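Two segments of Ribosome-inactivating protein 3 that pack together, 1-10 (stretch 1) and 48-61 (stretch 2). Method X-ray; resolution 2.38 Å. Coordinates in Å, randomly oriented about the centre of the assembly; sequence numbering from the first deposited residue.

Stretch 1, residues 1-10: KFTEIFPVED
Stretch 2, residues 48-61: PELWLYTELKTRTS

Strands 2-7 and 51-57 lie side by side as neighbours in a parallel sheet, their directions 23° apart and their axes 4.5 Å apart at closest approach. The register pairs Phe2 with Leu52 and advances one residue at a time to Pro7 with Lys57. Both backbones are extended, with phi between -95° and -145° and psi between 110° and 155°, except at Pro7 (-80°/78°). Contact buries 915 Å², both sides summed.

Trp51 (chi1 m, chi2 85°) begins the ladder: its O accepts from Lys1 N at 2.8 Å and from Phe2 N at 3.2 Å. The aliphatic part of Lys1 (chi1, chi2 and chi3 all m) meets the indole at its edge, with Lys1 CG 3.7 Å from Trp51 CB.

Leu52 (t, p) shares a face of the sheet with Phe2, Glu4, Thr54, Phe6 and Leu56. The Phe2 ring (chi1 p, chi2 -84°) folds over it, its centroid 4.2 Å from Leu52 CA in a CH-pi contact, and Phe2 CE2 lies 3.5 Å from Leu52 CD1. Glu4 (m, m) also brings its aliphatic CG within 3.4 Å of Leu52 CD1.

Tyr53 (chi1 m, chi2 51°) points to the other face, with Thr3, Ile5, Glu55, Pro7 and Lys57. This face is more open, and partly exposed Tyr53 suits it, its ring packing while its hydroxyl stays clear of stretch 1. Its N donates to Phe2 O at 2.9 Å, nearly straight at 173°, and its O accepts from Glu4 N at 2.6 Å.

Thr54 (p) sets a small beta-branched side chain beside Glu4, with Thr54 CG2 3.9 Å from Glu4 CB. Partly exposed Glu55 (t, t) packs its CB 4.2 Å from Ile5 CG1; Glu55 N donates to Glu4 O at 2.7 Å, and Glu55 O accepts from Phe6 N at 2.9 Å.

Leu56 (m, t) is buried. Its CD2 packs 3.9 Å from Phe6 CB and near the plane of the Phe6 ring (chi1 t, chi2 -133°), while its CB lies 4.1 Å from Val8 CG2, apolar contacts suited to a buried leucine.

Lys57 N donates to Phe6 O at 3.0 Å. The long methylene chain of Lys57 suits exposed Ile5 (m, t), with Lys57 CD 3.4 Å from Ile5 CG2. Pro7, lacking an amide hydrogen, falls between donors and costs the ladder nothing; Val8 N makes a weak bond to Lys57 O at 2.8 Å. A type I turn spans Pro7 to Asp10.

Beyond the strand, Glu9 (m, t) reaches across: its OE2 accepts from Arg59 N at 2.8 Å. Thr58 OG1 (chi1 p) accepts from Thr60 N at 2.6 Å and Ser61 N at 2.7 Å.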

# COMPACT_ATOMS: atom_id res chain seq x y z
N LYS A 1 3.17 9.69 13.42
CA LYS A 1 4.22 10.13 14.39
C LYS A 1 5.25 11.01 13.67
O LYS A 1 5.83 11.90 14.29
CB LYS A 1 4.90 8.91 15.01
CG LYS A 1 3.94 8.04 15.83
CD LYS A 1 3.78 8.55 17.25
CE LYS A 1 5.14 8.82 17.88
NZ LYS A 1 5.42 7.95 19.05
N PHE A 2 5.48 10.75 12.38
CA PHE A 2 6.37 11.59 11.57
C PHE A 2 5.79 11.66 10.17
O PHE A 2 5.34 10.66 9.59
CB PHE A 2 7.82 11.09 11.58
CG PHE A 2 8.00 9.78 10.94
CD1 PHE A 2 7.77 8.61 11.64
CD2 PHE A 2 8.42 9.71 9.62
CE1 PHE A 2 7.96 7.37 11.04
CE2 PHE A 2 8.62 8.48 9.00
CZ PHE A 2 8.39 7.31 9.71
N THR A 3 5.83 12.86 9.59
CA THR A 3 5.14 13.13 8.33
C THR A 3 6.09 13.06 7.13
O THR A 3 7.27 13.38 7.24
CB THR A 3 4.45 14.50 8.35
OG1 THR A 3 3.40 14.49 9.33
CG2 THR A 3 3.87 14.82 6.99
N GLU A 4 5.55 12.66 5.99
CA GLU A 4 6.21 12.83 4.70
C GLU A 4 5.18 13.53 3.80
O GLU A 4 3.96 13.40 4.01
CB GLU A 4 6.61 11.50 4.05
CG GLU A 4 7.38 10.57 4.95
CD GLU A 4 8.72 11.12 5.38
OE1 GLU A 4 9.38 11.80 4.57
OE2 GLU A 4 9.13 10.86 6.54
N ILE A 5 5.67 14.29 2.82
CA ILE A 5 4.79 15.01 1.90
C ILE A 5 5.22 14.78 0.46
O ILE A 5 6.39 14.95 0.11
CB ILE A 5 4.81 16.52 2.17
CG1 ILE A 5 4.25 16.81 3.57
CG2 ILE A 5 3.97 17.25 1.12
CD1 ILE A 5 4.36 18.26 3.99
N PHE A 6 4.27 14.36 -0.38
CA PHE A 6 4.56 14.14 -1.79
C PHE A 6 3.61 14.97 -2.68
O PHE A 6 2.40 14.78 -2.65
CB PHE A 6 4.42 12.66 -2.17
CG PHE A 6 4.86 12.37 -3.57
CD1 PHE A 6 4.09 11.59 -4.40
CD2 PHE A 6 6.03 12.93 -4.07
CE1 PHE A 6 4.46 11.37 -5.73
CE2 PHE A 6 6.42 12.72 -5.39
CZ PHE A 6 5.64 11.94 -6.22
N PRO A 7 4.16 15.92 -3.46
CA PRO A 7 3.40 16.79 -4.37
C PRO A 7 3.11 16.00 -5.63
O PRO A 7 3.77 16.17 -6.66
CB PRO A 7 4.35 17.96 -4.60
CG PRO A 7 5.71 17.31 -4.49
CD PRO A 7 5.59 16.29 -3.40
N VAL A 8 2.11 15.12 -5.55
CA VAL A 8 1.78 14.24 -6.67
C VAL A 8 2.06 14.91 -8.01
O VAL A 8 2.93 14.46 -8.77
CB VAL A 8 0.31 13.80 -6.62
CG1 VAL A 8 0.06 12.69 -7.63
CG2 VAL A 8 -0.07 13.35 -5.22
N GLU A 9 1.33 15.97 -8.30
CA GLU A 9 1.27 16.53 -9.63
C GLU A 9 2.55 17.18 -10.11
O GLU A 9 2.70 17.46 -11.30
CB GLU A 9 0.10 17.51 -9.73
CG GLU A 9 -1.27 16.86 -9.74
CD GLU A 9 -2.35 17.79 -10.28
OE1 GLU A 9 -2.42 17.97 -11.52
OE2 GLU A 9 -3.12 18.34 -9.47
N ASP A 10 3.45 17.43 -9.17
CA ASP A 10 4.72 18.06 -9.49
C ASP A 10 5.61 17.13 -10.30
O ASP A 10 6.35 16.32 -9.75
CB ASP A 10 5.45 18.46 -8.21
CG ASP A 10 6.74 19.17 -8.50
OD1 ASP A 10 7.04 19.39 -9.70
OD2 ASP A 10 7.46 19.51 -7.54
N PRO A 48 -0.11 -0.40 16.92
CA PRO A 48 0.95 0.27 16.16
C PRO A 48 1.57 1.29 17.11
O PRO A 48 0.86 2.13 17.69
CB PRO A 48 0.18 0.91 15.02
CG PRO A 48 -0.95 -0.04 14.79
CD PRO A 48 -1.35 -0.54 16.15
N GLU A 49 2.89 1.25 17.24
CA GLU A 49 3.62 2.08 18.17
C GLU A 49 4.37 3.26 17.60
O GLU A 49 4.75 4.19 18.32
CB GLU A 49 4.51 1.16 19.00
N LEU A 50 4.65 3.17 16.30
CA LEU A 50 5.22 4.30 15.58
C LEU A 50 4.43 4.39 14.27
O LEU A 50 4.17 3.38 13.60
CB LEU A 50 6.72 4.18 15.28
CG LEU A 50 7.61 4.33 16.52
CD1 LEU A 50 8.80 3.39 16.37
CD2 LEU A 50 8.05 5.77 16.70
N TRP A 51 4.04 5.60 13.92
CA TRP A 51 3.26 5.84 12.71
C TRP A 51 3.94 6.69 11.66
O TRP A 51 4.57 7.71 11.98
CB TRP A 51 1.94 6.51 13.06
CG TRP A 51 0.97 5.64 13.81
CD1 TRP A 51 0.91 5.44 15.15
CD2 TRP A 51 -0.08 4.84 13.24
NE1 TRP A 51 -0.11 4.56 15.46
CE2 TRP A 51 -0.72 4.17 14.30
CE3 TRP A 51 -0.52 4.62 11.93
CZ2 TRP A 51 -1.79 3.30 14.09
CZ3 TRP A 51 -1.58 3.74 11.72
CH2 TRP A 51 -2.20 3.09 12.80
N LEU A 52 3.86 6.25 10.40
CA LEU A 52 4.38 7.04 9.29
C LEU A 52 3.15 7.68 8.63
O LEU A 52 2.18 6.99 8.26
CB LEU A 52 5.11 6.19 8.24
CG LEU A 52 5.21 6.81 6.84
CD1 LEU A 52 5.89 8.17 6.90
CD2 LEU A 52 5.97 5.87 5.92
N TYR A 53 3.16 9.00 8.52
CA TYR A 53 2.07 9.75 7.91
C TYR A 53 2.55 10.36 6.60
O TYR A 53 3.45 11.19 6.58
CB TYR A 53 1.61 10.90 8.79
CG TYR A 53 0.60 10.52 9.83
CD1 TYR A 53 0.83 9.43 10.68
CD2 TYR A 53 -0.57 11.25 9.99
CE1 TYR A 53 -0.10 9.09 11.66
CE2 TYR A 53 -1.51 10.91 10.97
CZ TYR A 53 -1.26 9.83 11.80
OH TYR A 53 -2.17 9.48 12.77
N THR A 54 1.95 9.93 5.49
CA THR A 54 2.33 10.49 4.21
C THR A 54 1.18 11.29 3.65
O THR A 54 0.07 10.79 3.48
CB THR A 54 2.77 9.38 3.21
OG1 THR A 54 1.70 8.46 2.98
CG2 THR A 54 3.96 8.62 3.77
N GLU A 55 1.45 12.57 3.42
CA GLU A 55 0.44 13.46 2.87
C GLU A 55 0.62 13.58 1.36
O GLU A 55 1.63 14.11 0.90
CB GLU A 55 0.54 14.86 3.49
CG GLU A 55 -0.71 15.70 3.24
CD GLU A 55 -0.47 17.18 3.42
OE1 GLU A 55 0.17 17.56 4.42
OE2 GLU A 55 -0.93 17.97 2.56
N LEU A 56 -0.35 13.08 0.61
CA LEU A 56 -0.30 13.16 -0.84
C LEU A 56 -1.16 14.34 -1.30
O LEU A 56 -2.37 14.39 -1.08
CB LEU A 56 -0.83 11.87 -1.47
CG LEU A 56 -0.20 10.58 -0.93
CD1 LEU A 56 -0.86 9.38 -1.61
CD2 LEU A 56 1.29 10.59 -1.18
N LYS A 57 -0.52 15.29 -1.96
CA LYS A 57 -1.21 16.49 -2.43
C LYS A 57 -1.22 16.63 -3.93
O LYS A 57 -0.26 16.22 -4.61
CB LYS A 57 -0.54 17.74 -1.87
CG LYS A 57 0.06 17.59 -0.48
CD LYS A 57 1.17 18.60 -0.21
CE LYS A 57 0.68 19.79 0.57
NZ LYS A 57 0.92 21.07 -0.14
N THR A 58 -2.31 17.17 -4.46
CA THR A 58 -2.35 17.57 -5.85
C THR A 58 -2.18 19.07 -5.97
O THR A 58 -1.58 19.72 -5.10
CB THR A 58 -3.68 17.16 -6.52
OG1 THR A 58 -4.74 17.99 -6.02
CG2 THR A 58 -4.00 15.70 -6.22
N ARG A 59 -2.72 19.62 -7.04
CA ARG A 59 -2.90 21.07 -7.19
C ARG A 59 -4.26 21.47 -6.64
O ARG A 59 -4.53 22.66 -6.39
CB ARG A 59 -2.89 21.43 -8.68
CG ARG A 59 -3.66 22.71 -9.03
CD ARG A 59 -3.70 22.99 -10.52
NE ARG A 59 -4.25 24.31 -10.81
CZ ARG A 59 -5.44 24.74 -10.39
NH1 ARG A 59 -6.21 23.96 -9.65
NH2 ARG A 59 -5.85 25.96 -10.72
N THR A 60 -5.13 20.48 -6.44
CA THR A 60 -6.50 20.74 -6.04
C THR A 60 -6.73 20.35 -4.58
O THR A 60 -7.15 21.17 -3.76
CB THR A 60 -7.51 19.99 -6.93
OG1 THR A 60 -7.51 20.57 -8.24
CG2 THR A 60 -8.91 20.07 -6.34
N SER A 61 -6.45 19.09 -4.26
CA SER A 61 -6.85 18.51 -2.99
C SER A 61 -5.70 17.76 -2.35
O SER A 61 -4.55 17.89 -2.77
CB SER A 61 -8.02 17.56 -3.21
OG SER A 61 -8.66 17.27 -1.98
O HOH W 1 -5.94 18.23 -9.22